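Local coordinates for four helix bundle protein (Bacteroides thetaiotaomicron VPI-5482, PDB 2RLD) that is of unknown function but belongs to the 23S rRNA-intervening sequence (S23) family, folds as a four-helix bundle and binds calcium, at residues E78-L83 with S99-S104; V20-L25 with Q41-G46; N9-K14 with K109-I114; G50-E55 with L69-K74. One frame throughout, in Å; residues are numbered along the deposited sequence. Where two conformers were deposited one is given.

Contact 1 of 4, residues E78-L83 with S99-S104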
loop_
_atom_site.group_PDB
_atom_site.type_symbol
_atom_site.label_atom_id
_atom_site.label_comp_id
_atom_site.label_asym_id
_atom_site.label_seq_id
_atom_site.Cartn_x
_atom_site.Cartn_y
_atom_site.Cartn_z
ATOM N N GLU C 78 -2.259 -6.310 -16.208
ATOM C CA GLU C 78 -2.198 -4.995 -15.541
ATOM C C GLU C 78 -1.063 -4.144 -16.116
ATOM O O GLU C 78 -1.222 -2.936 -16.349
ATOM C CB GLU C 78 -2.039 -5.148 -14.033
ATOM C CG GLU C 78 -2.197 -3.799 -13.349
ATOM C CD GLU C 78 -1.903 -3.793 -11.875
ATOM O OE1 GLU C 78 -2.030 -4.856 -11.226
ATOM O OE2 GLU C 78 -1.549 -2.700 -11.373
ATOM N N THR C 79 0.064 -4.781 -16.367
ATOM C CA THR C 79 1.237 -4.092 -16.923
ATOM C C THR C 79 0.858 -3.486 -18.283
ATOM O O THR C 79 1.229 -2.363 -18.589
ATOM C CB THR C 79 2.435 -5.073 -17.071
ATOM O OG1 THR C 79 2.802 -5.600 -15.783
ATOM C CG2 THR C 79 3.647 -4.383 -17.704
ATOM N N GLU C 80 0.134 -4.252 -19.087
ATOM C CA GLU C 80 -0.331 -3.787 -20.414
ATOM C C GLU C 80 -1.255 -2.569 -20.286
ATOM O O GLU C 80 -1.207 -1.651 -21.095
ATOM C CB GLU C 80 -0.939 -4.974 -21.172
ATOM C CG GLU C 80 0.202 -5.906 -21.654
ATOM C CD GLU C 80 -0.106 -7.395 -21.622
ATOM O OE1 GLU C 80 -1.295 -7.766 -21.521
ATOM O OE2 GLU C 80 0.868 -8.189 -21.679
ATOM N N TYR C 81 -2.078 -2.560 -19.249
ATOM C CA TYR C 81 -2.917 -1.399 -18.935
ATOM C C TYR C 81 -2.043 -0.186 -18.681
ATOM O O TYR C 81 -2.239 0.878 -19.280
ATOM C CB TYR C 81 -3.774 -1.688 -17.689
ATOM C CG TYR C 81 -4.500 -0.462 -17.103
ATOM C CD1 TYR C 81 -5.681 0.005 -17.638
ATOM C CD2 TYR C 81 -3.985 0.186 -16.001
ATOM C CE1 TYR C 81 -6.334 1.126 -17.084
ATOM C CE2 TYR C 81 -4.603 1.317 -15.448
ATOM C CZ TYR C 81 -5.768 1.782 -16.004
ATOM O OH TYR C 81 -6.390 2.862 -15.411
ATOM N N TRP C 82 -1.064 -0.337 -17.793
ATOM C CA TRP C 82 -0.203 0.820 -17.466
ATOM C C TRP C 82 0.568 1.282 -18.702
ATOM O O TRP C 82 0.695 2.491 -18.932
ATOM C CB TRP C 82 0.760 0.539 -16.282
ATOM C CG TRP C 82 0.034 0.345 -14.975
ATOM C CD1 TRP C 82 -0.078 -0.818 -14.244
ATOM C CD2 TRP C 82 -0.718 1.336 -14.271
ATOM N NE1 TRP C 82 -0.854 -0.586 -13.118
ATOM C CE2 TRP C 82 -1.266 0.717 -13.123
ATOM C CE3 TRP C 82 -0.991 2.699 -14.511
ATOM C CZ2 TRP C 82 -2.059 1.405 -12.219
ATOM C CZ3 TRP C 82 -1.753 3.385 -13.591
ATOM C CH2 TRP C 82 -2.293 2.731 -12.462
ATOM N N LEU C 83 1.022 0.345 -19.534
ATOM C CA LEU C 83 1.755 0.743 -20.742
ATOM C C LEU C 83 0.854 1.565 -21.673
ATOM O O LEU C 83 1.266 2.551 -22.286
ATOM C CB LEU C 83 2.286 -0.484 -21.467
ATOM C CG LEU C 83 3.468 -1.194 -20.809
ATOM C CD1 LEU C 83 3.753 -2.524 -21.522
ATOM C CD2 LEU C 83 4.747 -0.286 -20.762
ATOM N N SER C 99 7.889 -1.691 -28.313
ATOM C CA SER C 99 8.959 -2.591 -27.920
ATOM C C SER C 99 8.622 -3.360 -26.646
ATOM O O SER C 99 8.747 -4.579 -26.608
ATOM C CB SER C 99 10.252 -1.789 -27.735
ATOM O OG SER C 99 11.354 -2.643 -27.495
ATOM N N ILE C 100 8.176 -2.643 -25.619
ATOM C CA ILE C 100 7.950 -3.227 -24.300
ATOM C C ILE C 100 6.637 -3.997 -24.334
ATOM O O ILE C 100 6.542 -5.103 -23.806
ATOM C CB ILE C 100 7.937 -2.150 -23.175
ATOM C CG1 ILE C 100 9.267 -1.418 -23.135
ATOM C CG2 ILE C 100 7.674 -2.786 -21.831
ATOM C CD1 ILE C 100 9.260 -0.166 -22.272
ATOM N N ASN C 101 5.629 -3.436 -24.994
ATOM C CA ASN C 101 4.328 -4.100 -25.037
ATOM C C ASN C 101 4.360 -5.416 -25.815
ATOM O O ASN C 101 3.666 -6.361 -25.460
ATOM C CB ASN C 101 3.258 -3.172 -25.614
ATOM C CG ASN C 101 1.857 -3.752 -25.475
ATOM O OD1 ASN C 101 1.341 -3.882 -24.369
ATOM N ND2 ASN C 101 1.246 -4.105 -26.594
ATOM N N ASN C 102 5.164 -5.473 -26.869
ATOM C CA ASN C 102 5.339 -6.693 -27.633
ATOM C C ASN C 102 5.971 -7.780 -26.773
ATOM O O ASN C 102 5.577 -8.932 -26.864
ATOM C CB ASN C 102 6.204 -6.445 -28.865
ATOM C CG ASN C 102 5.452 -5.735 -29.975
ATOM O OD1 ASN C 102 4.217 -5.636 -29.943
ATOM N ND2 ASN C 102 6.192 -5.224 -30.956
ATOM N N ASP C 103 6.929 -7.412 -25.926
ATOM C CA ASP C 103 7.521 -8.386 -25.001
ATOM C C ASP C 103 6.478 -8.870 -23.974
ATOM O O ASP C 103 6.454 -10.059 -23.587
ATOM C CB ASP C 103 8.739 -7.776 -24.301
ATOM C CG ASP C 103 9.949 -7.644 -25.211
ATOM O OD1 ASP C 103 9.890 -8.136 -26.347
ATOM O OD2 ASP C 103 10.991 -7.091 -24.766
ATOM N N SER C 104 5.649 -7.942 -23.502
ATOM C CA SER C 104 4.584 -8.265 -22.539
ATOM C C SER C 104 3.600 -9.243 -23.137
ATOM O O SER C 104 3.271 -10.276 -22.540
ATOM C CB SER C 104 3.867 -6.998 -22.062
ATOM O OG SER C 104 3.323 -7.191 -20.755
HETATM O O HOH W 1 -0.736 -2.281 -23.771
#
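The carboxylate of Glu80 and the amide of Asn101 are turned almost square to each other, their planes 85° apart. The two side chains cross at about a right angle, with Glu80 CG 3.6 Å from Asn101 OD1. Ser104 approaches the carboxylate on the anti side of OE2, 24° out of its plane. Ser104 OG donates there to Glu80 OE2 over 2.8 Å. A bend at chi2 places CD of Glu80 and helps bring the carboxylate to the serine. Its other oxygen, OE1, is hydrogen-bonded to Asn108, so both oxygens have partners. A water lies within hydrogen-bonding distance of both Glu80 O and Asn101 OD1.

The indole of Trp82 lies on another side of helix 62-88, the helix of Glu80. Tyr81 CD2 sits 3.9 Å above the centre of one indole face. Trp82 CE2 in turn lies in plane at the edge of the Tyr81 ring. Glu78 OE2 lies at the indole edge, in plane, and accepts a nearly straight 2.8 Å bond from Trp82 NE1.

Beside the polar group, Leu83 and Ile100 cross at about a right angle. Leu83 CD1 is 3.9 Å from Ile100 CG2 and also reaches Asn101 CA. Phe18 of helix 7-32 covers Ile100 and Ser104. The contact joins helices 62-88 and 94-116, two consecutive antiparallel helices of a four-helix bundle; their segments cross at -164°.

Contact 2 of 4, residues V20-L25 with Q41-G46. With EDO (1,2-ethanediol), chain L.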
loop_
_atom_site.group_PDB
_atom_site.type_symbol
_atom_site.label_atom_id
_atom_site.label_comp_id
_atom_site.label_asym_id
_atom_site.label_seq_id
_atom_site.Cartn_x
_atom_site.Cartn_y
_atom_site.Cartn_z
ATOM N N VAL C 20 13.680 -6.898 -16.058
ATOM C CA VAL C 20 14.815 -5.989 -16.187
ATOM C C VAL C 20 14.409 -4.750 -17.057
ATOM O O VAL C 20 14.724 -3.595 -16.732
ATOM C CB VAL C 20 16.024 -6.699 -16.807
ATOM C CG1 VAL C 20 17.095 -5.667 -17.204
ATOM C CG2 VAL C 20 16.613 -7.803 -15.832
ATOM N N ARG C 21 13.700 -4.996 -18.138
ATOM C CA ARG C 21 13.208 -3.912 -18.965
ATOM C C ARG C 21 12.270 -3.010 -18.149
ATOM O O ARG C 21 12.313 -1.782 -18.281
ATOM C CB ARG C 21 12.476 -4.456 -20.182
ATOM C CG ARG C 21 13.383 -5.234 -21.145
ATOM C CD ARG C 21 12.824 -5.158 -22.576
ATOM N NE ARG C 21 12.956 -3.826 -23.163
ATOM C CZ ARG C 21 12.355 -3.445 -24.292
ATOM N NH1 ARG C 21 11.562 -4.288 -24.951
ATOM N NH2 ARG C 21 12.516 -2.212 -24.746
ATOM N N ILE C 22 11.427 -3.612 -17.306
ATOM C CA ILE C 22 10.530 -2.844 -16.459
ATOM C C ILE C 22 11.303 -1.984 -15.451
ATOM O O ILE C 22 10.943 -0.814 -15.191
ATOM C CB ILE C 22 9.483 -3.768 -15.803
ATOM C CG1 ILE C 22 8.497 -4.260 -16.868
ATOM C CG2 ILE C 22 8.775 -3.036 -14.618
ATOM C CD1 ILE C 22 7.605 -3.112 -17.435
ATOM N N VAL C 23 12.375 -2.531 -14.898
ATOM C CA VAL C 23 13.244 -1.724 -14.032
ATOM C C VAL C 23 13.807 -0.525 -14.785
ATOM O O VAL C 23 13.830 0.609 -14.272
ATOM C CB VAL C 23 14.353 -2.560 -13.371
ATOM C CG1 VAL C 23 15.383 -1.702 -12.668
ATOM C CG2 VAL C 23 13.773 -3.514 -12.376
ATOM N N ASN C 24 14.295 -0.754 -15.994
ATOM C CA ASN C 24 14.800 0.368 -16.803
ATOM C C ASN C 24 13.739 1.416 -17.129
ATOM O O ASN C 24 14.014 2.638 -17.102
ATOM C CB ASN C 24 15.457 -0.173 -18.076
ATOM C CG ASN C 24 16.796 -0.841 -17.808
ATOM O OD1 ASN C 24 17.451 -0.579 -16.801
ATOM N ND2 ASN C 24 17.219 -1.701 -18.735
ATOM N N LEU C 25 12.522 0.964 -17.433
ATOM C CA LEU C 25 11.420 1.860 -17.682
ATOM C C LEU C 25 11.095 2.685 -16.456
ATOM O O LEU C 25 10.771 3.862 -16.569
ATOM C CB LEU C 25 10.181 1.087 -18.129
ATOM C CG LEU C 25 8.942 1.941 -18.411
ATOM C CD1 LEU C 25 9.185 2.953 -19.566
ATOM C CD2 LEU C 25 7.721 1.034 -18.693
ATOM N N GLN C 41 3.398 1.734 -9.963
ATOM C CA GLN C 41 2.401 0.698 -10.231
ATOM C C GLN C 41 2.953 -0.316 -11.220
ATOM O O GLN C 41 2.871 -1.522 -11.000
ATOM C CB GLN C 41 1.118 1.279 -10.768
ATOM C CG GLN C 41 0.376 2.175 -9.811
ATOM C CD GLN C 41 -0.546 1.428 -8.913
ATOM O OE1 GLN C 41 -0.230 0.323 -8.468
ATOM N NE2 GLN C 41 -1.707 2.021 -8.628
ATOM N N ILE C 42 3.583 0.164 -12.291
ATOM C CA ILE C 42 4.056 -0.739 -13.336
ATOM C C ILE C 42 5.348 -1.442 -12.952
ATOM O O ILE C 42 5.604 -2.559 -13.419
ATOM C CB ILE C 42 4.186 -0.016 -14.713
ATOM C CG1 ILE C 42 4.183 -1.055 -15.837
ATOM C CG2 ILE C 42 5.397 0.906 -14.772
ATOM C CD1 ILE C 42 4.330 -0.478 -17.236
ATOM N N LEU C 43 6.166 -0.822 -12.101
ATOM C CA LEU C 43 7.312 -1.531 -11.542
ATOM C C LEU C 43 6.847 -2.779 -10.815
ATOM O O LEU C 43 7.391 -3.867 -11.000
ATOM C CB LEU C 43 8.068 -0.629 -10.572
ATOM C CG LEU C 43 9.238 -1.301 -9.852
ATOM C CD1 LEU C 43 10.319 -1.783 -10.822
ATOM C CD2 LEU C 43 9.793 -0.308 -8.816
ATOM N N ARG C 44 5.799 -2.624 -10.016
ATOM C CA ARG C 44 5.243 -3.742 -9.269
ATOM C C ARG C 44 4.619 -4.810 -10.173
ATOM O O ARG C 44 4.959 -6.004 -10.073
ATOM C CB ARG C 44 4.211 -3.251 -8.252
ATOM C CG ARG C 44 3.635 -4.361 -7.366
ATOM N N SER C 45 3.725 -4.412 -11.066
ATOM C CA SER C 45 3.040 -5.393 -11.881
ATOM C C SER C 45 4.013 -6.068 -12.839
ATOM O O SER C 45 4.003 -7.285 -12.957
ATOM C CB SER C 45 1.817 -4.792 -12.606
ATOM O OG SER C 45 2.146 -3.853 -13.620
ATOM N N GLY C 46 4.919 -5.297 -13.428
ATOM C CA GLY C 46 5.807 -5.814 -14.473
ATOM C C GLY C 46 6.831 -6.800 -13.927
ATOM O O GLY C 46 7.205 -7.752 -14.603
HETATM C C1 EDO L . -3.213 -1.038 -8.806
HETATM O O1 EDO L . -4.039 -0.207 -7.996
HETATM C C2 EDO L . -4.071 -2.165 -9.349
HETATM O O2 EDO L . -3.828 -3.359 -8.611
#
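Ile22 and Gly46 meet where helices 7-32 and 38-57, two antiparallel helices of the four-helix bundle, pack closely. The segment axes come within 9.1 Å at 175°. Gly46 has no side chain, and a CB there would point at Ile22, so the glycine lets the isoleucine lie against its backbone. Ile22 CG1 is 3.9 Å from Gly46 CA.

Ile22 CG2 is anti to its own backbone N and touches the opposite main chain. It lies 3.4 Å from Ile42 O and 3.7 Å from Leu43 CA. The remaining contacts are between methyl groups. Leu25 and Ile42 cross at about a right angle, with Leu25 CD2 4.0 Å from Ile42 CD1. Val23 and Leu43 meet at a slant, through Val23 CG2 and Leu43 CD1 at 4.2 Å. No hydrogen bond crosses between the segments.

Gln41 takes no part between the two segments. A bend at chi2 (-87°) places its CD, and from there NE2 makes a weak 3.3 Å bond to O1 of a bound 1,2-ethanediol, probably from the crystallisation liquor. An alanine here removes the amide and would probably leave the diol without this weak grip, with Ser48 of the second subunit still bonded to it.

Helix 62-88 covers Ile42 with Trp82 and Leu83. Ile100 of helix 94-116 packs on Leu25. Val37 of the third subunit packs on Val23 and Leu43.

Contact 3 of 4, residues N9-K14 with K109-I114. With CA (calcium ion), chain R.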
loop_
_atom_site.group_PDB
_atom_site.type_symbol
_atom_site.label_atom_id
_atom_site.label_comp_id
_atom_site.label_asym_id
_atom_site.label_seq_id
_atom_site.Cartn_x
_atom_site.Cartn_y
_atom_site.Cartn_z
ATOM N N ASN C 9 9.763 -23.169 -19.530
ATOM C CA ASN C 9 11.151 -22.739 -19.309
ATOM C C ASN C 9 11.447 -21.439 -20.030
ATOM O O ASN C 9 12.198 -20.586 -19.535
ATOM C CB ASN C 9 12.142 -23.790 -19.813
ATOM C CG ASN C 9 11.817 -25.164 -19.322
ATOM O OD1 ASN C 9 10.825 -25.755 -19.753
ATOM N ND2 ASN C 9 12.629 -25.683 -18.412
ATOM N N VAL C 10 10.882 -21.317 -21.229
ATOM C CA VAL C 10 11.021 -20.105 -22.015
ATOM C C VAL C 10 10.267 -18.930 -21.399
ATOM O O VAL C 10 10.784 -17.815 -21.387
ATOM C CB VAL C 10 10.561 -20.323 -23.466
ATOM C CG1 VAL C 10 10.442 -18.976 -24.213
ATOM C CG2 VAL C 10 11.527 -21.271 -24.172
ATOM N N VAL C 11 9.069 -19.154 -20.867
ATOM C CA VAL C 11 8.326 -18.030 -20.285
ATOM C C VAL C 11 9.008 -17.512 -19.009
ATOM O O VAL C 11 8.947 -16.319 -18.725
ATOM C CB VAL C 11 6.824 -18.349 -20.036
ATOM C CG1 VAL C 11 6.633 -19.234 -18.798
ATOM C CG2 VAL C 11 6.034 -17.051 -19.912
ATOM N N LYS C 12 9.659 -18.398 -18.257
ATOM C CA LYS C 12 10.456 -17.981 -17.109
ATOM C C LYS C 12 11.565 -17.044 -17.553
ATOM O O LYS C 12 11.688 -15.936 -17.028
ATOM C CB LYS C 12 11.070 -19.190 -16.393
ATOM C CG LYS C 12 12.014 -18.816 -15.265
ATOM N N ASP C 13 12.397 -17.481 -18.498
ATOM C CA ASP C 13 13.478 -16.616 -18.976
ATOM C C ASP C 13 12.942 -15.285 -19.548
ATOM O O ASP C 13 13.484 -14.212 -19.275
ATOM C CB ASP C 13 14.332 -17.312 -20.031
ATOM C CG ASP C 13 15.454 -16.414 -20.544
ATOM O OD1 ASP C 13 16.342 -16.077 -19.746
ATOM O OD2 ASP C 13 15.429 -16.007 -21.729
ATOM N N LYS C 14 11.868 -15.352 -20.326
ATOM C CA LYS C 14 11.299 -14.121 -20.889
ATOM C C LYS C 14 10.825 -13.179 -19.797
ATOM O O LYS C 14 10.941 -11.969 -19.937
ATOM C CB LYS C 14 10.128 -14.431 -21.815
ATOM C CG LYS C 14 10.509 -15.256 -23.017
ATOM C CD LYS C 14 11.366 -14.514 -23.997
ATOM C CE LYS C 14 11.298 -15.189 -25.374
ATOM N NZ LYS C 14 12.309 -14.632 -26.302
ATOM N N LYS C 109 0.858 -14.793 -24.236
ATOM C CA LYS C 109 0.567 -15.870 -25.178
ATOM C C LYS C 109 1.080 -17.205 -24.625
ATOM O O LYS C 109 0.375 -18.221 -24.645
ATOM C CB LYS C 109 1.248 -15.531 -26.495
ATOM C CG LYS C 109 1.038 -16.517 -27.617
ATOM C CD LYS C 109 1.837 -16.107 -28.848
ATOM C CE LYS C 109 3.318 -15.952 -28.535
ATOM N NZ LYS C 109 4.189 -16.438 -29.631
ATOM N N LEU C 110 2.306 -17.189 -24.110
ATOM C CA LEU C 110 2.914 -18.402 -23.579
ATOM C C LEU C 110 2.178 -18.869 -22.308
ATOM O O LEU C 110 1.878 -20.074 -22.138
ATOM C CB LEU C 110 4.394 -18.144 -23.293
ATOM C CG LEU C 110 5.232 -17.787 -24.531
ATOM C CD1 LEU C 110 6.634 -17.252 -24.165
ATOM C CD2 LEU C 110 5.323 -19.005 -25.434
ATOM N N LEU C 111 1.859 -17.918 -21.424
ATOM C CA LEU C 111 1.116 -18.274 -20.208
ATOM C C LEU C 111 -0.239 -18.891 -20.535
ATOM O O LEU C 111 -0.643 -19.898 -19.946
ATOM C CB LEU C 111 0.930 -17.071 -19.297
ATOM C CG LEU C 111 2.206 -16.504 -18.679
ATOM C CD1 LEU C 111 1.890 -15.138 -18.080
ATOM C CD2 LEU C 111 2.764 -17.451 -17.624
ATOM N N ILE C 112 -0.926 -18.321 -21.514
ATOM C CA ILE C 112 -2.233 -18.843 -21.895
ATOM C C ILE C 112 -2.118 -20.262 -22.459
ATOM O O ILE C 112 -2.942 -21.145 -22.140
ATOM C CB ILE C 112 -2.951 -17.907 -22.886
ATOM C CG1 ILE C 112 -3.353 -16.623 -22.162
ATOM C CG2 ILE C 112 -4.193 -18.615 -23.492
ATOM C CD1 ILE C 112 -3.603 -15.450 -23.070
ATOM N N SER C 113 -1.088 -20.496 -23.271
ATOM C CA SER C 113 -0.856 -21.814 -23.855
ATOM C C SER C 113 -0.671 -22.859 -22.760
ATOM O O SER C 113 -1.358 -23.874 -22.724
ATOM C CB SER C 113 0.380 -21.791 -24.759
ATOM O OG SER C 113 0.518 -23.014 -25.458
ATOM N N ILE C 114 0.260 -22.597 -21.858
ATOM C CA ILE C 114 0.502 -23.496 -20.743
ATOM C C ILE C 114 -0.821 -23.740 -19.992
ATOM O O ILE C 114 -1.270 -24.890 -19.829
ATOM C CB ILE C 114 1.560 -22.909 -19.793
ATOM C CG1 ILE C 114 2.933 -22.868 -20.476
ATOM C CG2 ILE C 114 1.635 -23.716 -18.505
ATOM C CD1 ILE C 114 3.883 -21.874 -19.872
HETATM CA CA CA R . 9.494 -27.708 -19.638
HETATM O O HOH W 2 11.605 -29.129 -19.168
HETATM O O HOH W 3 9.647 -27.951 -17.023
#
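Val11 sits at the middle of this contact and touches Leu110, Leu111 and Ile114. The contact joins the first and last helices of the four-helix bundle, 7-32 and 94-116. They run antiparallel, and their segments cross at -150°.

Val11 CG2 is the busier branch. It is 3.9 Å from Leu110 CB and 4.0 Å from Leu111 CD2. The other methyl, CG1, stands between the backbone N and the carbonyl carbon (chi1 76°), where it meets Ile114 CD1 at 4.0 Å. Val11 and Leu110 slide past each other in opposite directions, while Val11 and Leu111 cross at about a right angle. At the margin, Val10 CG1 touches Leu110 CD1. All these contacts are apolar.

The next shell comes from the other two helices. Ile53 of helix 38-57 packs on Val11 and Leu111. Leu69 of helix 62-88 packs on Leu111 and Ile114, and Phe65 also backs Ile114.

Next to Val10 in the chain, Asn9 points away from helix 94-116 and takes part in the calcium site. The ion is also bound by Asp8 OD1, Asp5 O and two waters, each water 2.6 Å from the calcium. Asn9 OD1 binds the calcium at 2.4 Å.

Contact 4 of 4, residues G50-E55 with L69-K74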
loop_
_atom_site.group_PDB
_atom_site.type_symbol
_atom_site.label_atom_id
_atom_site.label_comp_id
_atom_site.label_asym_id
_atom_site.label_seq_id
_atom_site.Cartn_x
_atom_site.Cartn_y
_atom_site.Cartn_z
ATOM N N GLY C 50 7.268 -12.316 -13.362
ATOM C CA GLY C 50 8.337 -13.326 -13.136
ATOM C C GLY C 50 8.289 -13.951 -11.754
ATOM O O GLY C 50 8.557 -15.151 -11.596
ATOM N N ALA C 51 7.959 -13.145 -10.748
ATOM C CA ALA C 51 7.901 -13.633 -9.384
ATOM C C ALA C 51 6.824 -14.744 -9.231
ATOM O O ALA C 51 7.035 -15.744 -8.555
ATOM C CB ALA C 51 7.643 -12.481 -8.409
ATOM N N ASN C 52 5.682 -14.564 -9.858
ATOM C CA ASN C 52 4.648 -15.577 -9.796
ATOM C C ASN C 52 4.982 -16.802 -10.604
ATOM O O ASN C 52 4.608 -17.917 -10.211
ATOM C CB ASN C 52 3.306 -15.001 -10.243
ATOM C CG ASN C 52 2.657 -14.210 -9.139
ATOM O OD1 ASN C 52 2.055 -14.808 -8.235
ATOM N ND2 ASN C 52 2.779 -12.875 -9.184
ATOM N N ILE C 53 5.685 -16.619 -11.725
ATOM C CA ILE C 53 6.123 -17.767 -12.521
ATOM C C ILE C 53 7.074 -18.598 -11.668
ATOM O O ILE C 53 6.993 -19.827 -11.650
ATOM C CB ILE C 53 6.778 -17.342 -13.855
ATOM C CG1 ILE C 53 5.714 -16.676 -14.755
ATOM C CG2 ILE C 53 7.372 -18.561 -14.553
ATOM C CD1 ILE C 53 6.242 -15.930 -16.000
ATOM N N ARG C 54 7.948 -17.918 -10.930
ATOM C CA ARG C 54 8.838 -18.589 -9.984
ATOM C C ARG C 54 8.072 -19.345 -8.889
ATOM O O ARG C 54 8.488 -20.455 -8.488
ATOM C CB ARG C 54 9.824 -17.595 -9.358
ATOM C CG ARG C 54 10.949 -18.267 -8.575
ATOM C CD ARG C 54 11.922 -17.270 -7.963
ATOM N NE ARG C 54 13.165 -17.927 -7.609
ATOM C CZ ARG C 54 13.398 -18.584 -6.479
ATOM N NH1 ARG C 54 12.481 -18.657 -5.532
ATOM N NH2 ARG C 54 14.578 -19.153 -6.296
ATOM N N GLU C 55 6.978 -18.772 -8.386
ATOM C CA GLU C 55 6.145 -19.504 -7.422
ATOM C C GLU C 55 5.531 -20.716 -8.091
ATOM O O GLU C 55 5.493 -21.799 -7.488
ATOM C CB GLU C 55 5.032 -18.635 -6.833
ATOM C CG GLU C 55 5.503 -17.678 -5.753
ATOM C CD GLU C 55 4.360 -17.075 -4.929
ATOM O OE1 GLU C 55 3.194 -17.531 -5.066
ATOM O OE2 GLU C 55 4.633 -16.144 -4.123
ATOM N N LEU C 69 0.342 -19.392 -12.401
ATOM C CA LEU C 69 0.494 -18.859 -13.751
ATOM C C LEU C 69 -0.634 -17.885 -14.087
ATOM O O LEU C 69 -0.430 -16.900 -14.811
ATOM C CB LEU C 69 0.555 -19.976 -14.781
ATOM C CG LEU C 69 1.793 -20.883 -14.782
ATOM C CD1 LEU C 69 1.786 -21.745 -16.036
ATOM C CD2 LEU C 69 3.076 -20.062 -14.684
ATOM N N ASN C 70 -1.828 -18.151 -13.569
ATOM C CA ASN C 70 -2.950 -17.244 -13.780
ATOM C C ASN C 70 -2.726 -15.906 -13.103
ATOM O O ASN C 70 -3.118 -14.868 -13.649
ATOM C CB ASN C 70 -4.243 -17.859 -13.263
ATOM C CG ASN C 70 -5.482 -17.045 -13.664
ATOM O OD1 ASN C 70 -6.141 -16.448 -12.811
ATOM N ND2 ASN C 70 -5.805 -17.034 -14.967
ATOM N N ILE C 71 -2.096 -15.919 -11.924
ATOM C CA ILE C 71 -1.692 -14.653 -11.283
ATOM C C ILE C 71 -0.613 -13.929 -12.114
ATOM O O ILE C 71 -0.681 -12.705 -12.284
ATOM C CB ILE C 71 -1.172 -14.848 -9.847
ATOM C CG1 ILE C 71 -2.229 -15.511 -8.958
ATOM C CG2 ILE C 71 -0.773 -13.485 -9.218
ATOM C CD1 ILE C 71 -1.668 -15.945 -7.597
ATOM N N ALA C 72 0.336 -14.672 -12.688
ATOM C CA ALA C 72 1.322 -14.072 -13.625
ATOM C C ALA C 72 0.622 -13.401 -14.814
ATOM O O ALA C 72 0.960 -12.284 -15.215
ATOM C CB ALA C 72 2.304 -15.143 -14.135
ATOM N N LEU C 73 -0.386 -14.089 -15.356
ATOM C CA LEU C 73 -1.153 -13.534 -16.464
ATOM C C LEU C 73 -1.895 -12.238 -16.073
ATOM O O LEU C 73 -2.009 -11.296 -16.868
ATOM C CB LEU C 73 -2.155 -14.572 -16.951
ATOM C CG LEU C 73 -3.016 -14.166 -18.135
ATOM C CD1 LEU C 73 -2.145 -13.668 -19.293
ATOM C CD2 LEU C 73 -3.890 -15.351 -18.533
ATOM N N LYS C 74 -2.406 -12.214 -14.849
ATOM C CA LYS C 74 -3.082 -11.038 -14.322
ATOM C C LYS C 74 -2.135 -9.864 -14.308
ATOM O O LYS C 74 -2.478 -8.727 -14.702
ATOM C CB LYS C 74 -3.542 -11.299 -12.899
ATOM C CG LYS C 74 -4.270 -10.129 -12.241
ATOM C CD LYS C 74 -4.825 -10.525 -10.872
ATOM C CE LYS C 74 -3.716 -10.667 -9.792
ATOM N NZ LYS C 74 -3.279 -9.318 -9.313
#
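Asn52 and Ile71 cross at about a right angle, the amide of one against the CG2 methyl of the other. Ile71 CG2 is 3.3 Å from Asn52 OD1. The methyl also touches Asn52 CG and ND2, so it meets all three atoms of the amide. Asn52 CG is anti to its carbonyl carbon (chi1 -80°), which places CG beside Ile71 CG2. On its own helix, ND2 is hydrogen-bonded to Ser48 O, which limits how the amide can turn. An alanine here keeps CB against Ala72 but would probably open a gap beside Ile71 CG2 and leave Ser48 O without this donor.

Ala72 fills the middle of the contact. Its CB lies 4.0 Å from Asn52 CB and 3.8 Å from Ile53 CG1. With so small a side chain at this point, the segment axes come within 8.0 Å, at an angle of 175°. Leu69 begins by pointing away, but its CD2 still comes to 4.3 Å from Ile53 CG1.

The contact joins helices 38-57 and 62-88, which follow each other in the chain. Val11 and Ser15 of helix 7-32 pack on Ile53. From helix 94-116, Leu111, Ile114 and Ile115 pack on Leu69.

From the N terminus, helix 7-32 enters contact 3 first and contact 2 next. Contact 2 closes the first hairpin, with helix 38-57. Contact 4 then closes the second, between helices 38-57 and 62-88. Contact 1 closes the third, with helix 94-116. These three follow in series without crossing. Contact 3 closes last, bringing 109-114 back to 9-14, so its long loop encloses the other three and completes the bundle. Contacts 1 and 2 touch, with a salt bridge from Asp103 to Arg21. Contacts 3 and 4 touch where Ile112 packs on Leu73. The bundle is thus tied at two levels, with centres of contacts 2 and 3 about 18 Å apart.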